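Local coordinates for purine nucleoside phosphorylase (Schistosoma mansoni, PDB 6BI9), which catalyses the reversible phosphorolysis of purine nucleosides such as inosine and guanosine, probably serving purine salvage in this parasite, at residues Val132-His137 against Gly192-Asn197. Residues are numbered along the deposited sequence; the frame is centred on the assembly and turned at random.
Sequences VLIKGH and GVYAFN. With DS7 (1,2,5-trimethyl-1H-pyrrole-3-carboxylic acid), chain G.
Val132 CG1 lies 3.5 Å from Gly192 N, against a residue with no side chain to hold the methyl off. Leu133 turns its own side chain from the partner strand but lends its O to Gly192 N (3.1 Å). Ile134 is bridged in parallel with Gly192; its CD1, at the end of an extended chain, meets the Tyr194 ring obliquely, 3.7 Å from CD1 of the tyrosine, while its CG2 lies by Tyr194 CB. Lys135 N returns the strand bond to Gly192 O at 3.0 Å, almost straight at 173°, so the backbone of this glycine is gripped at both ends. The lysine chain passes over Gly192, CG 3.4 Å from Gly192 O; a bend at its last torsion (chi4 73°) brings NZ across Val193 at a slant, near CG2. Here the first strand takes three steps from Ile134 to His137 where the partner takes two from Gly192 to Tyr194, one extra residue, a beta bulge marked by the nearly helical psi of Lys135 (-5°). Gly136 O resumes the pairing through Tyr194 N at 3.0 Å, and His137 CA then makes a CA-H...O contact with Tyr194 O, while its imidazole ND1 bonds to Tyr168 OH and its O to Ser204 of a second subunit. Beyond the pairing, Asn197 ND2 holds DS7 O at 2.9 Å, and Glu203 N also binds this ligand, so strand 189-196 leads from the sheet into the DS7 pocket. In the mixed central sheet of the phosphorylase fold, strand 236-246 runs antiparallel beside 131-139, strand 218-220 parallel beside 189-196, and helix 224-232 covers His137 and Tyr194 through Val224.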
loop_
_atom_site.group_PDB
_atom_site.type_symbol
_atom_site.label_atom_id
_atom_site.label_comp_id
_atom_site.label_asym_id
_atom_site.label_seq_id
_atom_site.Cartn_x
_atom_site.Cartn_y
_atom_site.Cartn_z
ATOM N N VAL A 132 21.153 14.804 5.826
ATOM C CA VAL A 132 21.390 13.642 4.960
ATOM C C VAL A 132 21.131 14.026 3.486
ATOM O O VAL A 132 20.015 14.429 3.127
ATOM C CB VAL A 132 20.507 12.451 5.370
ATOM C CG1 VAL A 132 20.684 11.282 4.410
ATOM C CG2 VAL A 132 20.851 12.045 6.786
ATOM N N LEU A 133 22.172 13.930 2.647
ATOM C CA LEU A 133 22.013 14.028 1.199
ATOM C C LEU A 133 21.382 12.723 0.712
ATOM O O LEU A 133 21.967 11.652 0.884
ATOM C CB LEU A 133 23.379 14.272 0.534
ATOM C CG LEU A 133 24.172 15.506 0.993
ATOM C CD1 LEU A 133 25.522 15.609 0.274
ATOM C CD2 LEU A 133 23.341 16.790 0.796
ATOM N N ILE A 134 20.185 12.781 0.124
ATOM C CA ILE A 134 19.478 11.556 -0.266
ATOM C C ILE A 134 20.058 11.014 -1.574
ATOM O O ILE A 134 20.127 11.734 -2.578
ATOM C CB ILE A 134 17.973 11.805 -0.406
ATOM C CG1 ILE A 134 17.391 12.233 0.941
ATOM C CG2 ILE A 134 17.240 10.541 -0.910
ATOM C CD1 ILE A 134 15.937 12.629 0.886
ATOM N N LYS A 135 20.488 9.742 -1.564
ATOM C CA LYS A 135 21.095 9.111 -2.741
ATOM C C LYS A 135 20.214 8.056 -3.409
ATOM O O LYS A 135 20.578 7.577 -4.499
ATOM C CB LYS A 135 22.455 8.487 -2.386
ATOM C CG LYS A 135 22.408 7.378 -1.381
ATOM C CD LYS A 135 23.840 6.976 -1.018
ATOM C CE LYS A 135 23.880 5.785 -0.074
ATOM N NZ LYS A 135 23.529 4.517 -0.772
ATOM N N GLY A 136 19.053 7.729 -2.824
ATOM C CA GLY A 136 18.135 6.720 -3.353
ATOM C C GLY A 136 16.994 6.582 -2.365
ATOM O O GLY A 136 17.022 7.188 -1.289
ATOM N N HIS A 137 15.962 5.808 -2.751
ATOM C CA HIS A 137 14.776 5.695 -1.895
ATOM C C HIS A 137 14.133 4.307 -1.932
ATOM O O HIS A 137 14.360 3.483 -2.833
ATOM C CB HIS A 137 13.702 6.779 -2.216
ATOM C CG HIS A 137 13.058 6.679 -3.575
ATOM N ND1 HIS A 137 13.041 7.737 -4.463
ATOM C CD2 HIS A 137 12.376 5.675 -4.176
ATOM C CE1 HIS A 137 12.379 7.386 -5.553
ATOM N NE2 HIS A 137 11.974 6.140 -5.410
ATOM N N GLY A 192 22.498 8.976 2.415
ATOM C CA GLY A 192 21.666 7.854 2.808
ATOM C C GLY A 192 20.456 7.583 1.925
ATOM O O GLY A 192 20.119 8.342 1.013
ATOM N N VAL A 193 19.837 6.443 2.202
ATOM C CA VAL A 193 18.617 5.980 1.518
ATOM C C VAL A 193 17.377 6.410 2.317
ATOM O O VAL A 193 17.279 6.131 3.519
ATOM C CB VAL A 193 18.653 4.448 1.354
ATOM C CG1 VAL A 193 17.330 3.918 0.770
ATOM C CG2 VAL A 193 19.846 4.000 0.484
ATOM N N TYR A 194 16.414 7.051 1.643
ATOM C CA TYR A 194 15.183 7.571 2.255
ATOM C C TYR A 194 14.010 6.616 2.064
ATOM O O TYR A 194 13.670 6.275 0.923
ATOM C CB TYR A 194 14.843 8.912 1.619
ATOM C CG TYR A 194 13.595 9.663 2.115
ATOM C CD1 TYR A 194 13.706 10.689 3.050
ATOM C CD2 TYR A 194 12.314 9.409 1.600
ATOM C CE1 TYR A 194 12.604 11.411 3.483
ATOM C CE2 TYR A 194 11.187 10.146 2.036
ATOM C CZ TYR A 194 11.336 11.134 2.967
ATOM O OH TYR A 194 10.251 11.858 3.385
ATOM N N ALA A 195 13.380 6.201 3.172
ATOM C CA ALA A 195 12.123 5.449 3.119
ATOM C C ALA A 195 10.938 6.402 3.202
ATOM O O ALA A 195 10.830 7.186 4.152
ATOM C CB ALA A 195 12.019 4.442 4.263
ATOM N N PHE A 196 9.989 6.254 2.264
ATOM C CA PHE A 196 8.737 7.028 2.240
ATOM C C PHE A 196 7.649 6.221 2.968
ATOM O O PHE A 196 7.249 5.150 2.482
ATOM C CB PHE A 196 8.368 7.324 0.774
ATOM C CG PHE A 196 7.069 8.108 0.573
ATOM C CD1 PHE A 196 6.583 9.008 1.530
ATOM C CD2 PHE A 196 6.322 7.920 -0.607
ATOM C CE1 PHE A 196 5.397 9.702 1.325
ATOM C CE2 PHE A 196 5.125 8.602 -0.818
ATOM C CZ PHE A 196 4.642 9.486 0.145
ATOM N N ASN A 197 7.258 6.713 4.168
ATOM C CA ASN A 197 6.125 6.290 5.020
ATOM C C ASN A 197 4.980 7.227 4.656
ATOM O O ASN A 197 5.078 8.429 4.907
ATOM C CB ASN A 197 6.473 6.504 6.528
ATOM C CG ASN A 197 5.256 6.414 7.501
ATOM O OD1 ASN A 197 4.284 5.706 7.264
ATOM N ND2 ASN A 197 5.344 7.147 8.630
HETATM C C7 DS7 G . 10.687 12.021 13.162
HETATM C C4 DS7 G . 7.980 9.376 9.550
HETATM C C5 DS7 G . 9.441 10.386 11.623
HETATM C C6 DS7 G . 9.703 9.208 12.541
HETATM C C3 DS7 G . 8.742 10.464 10.378
HETATM C C2 DS7 G . 8.801 11.838 9.994
HETATM C C1 DS7 G . 9.524 12.550 10.969
HETATM O O DS7 G . 7.617 8.284 9.997
HETATM O O1 DS7 G . 7.617 9.590 8.381
HETATM N N DS7 G . 9.910 11.658 11.981
HETATM C C DS7 G . 9.872 14.033 11.004
#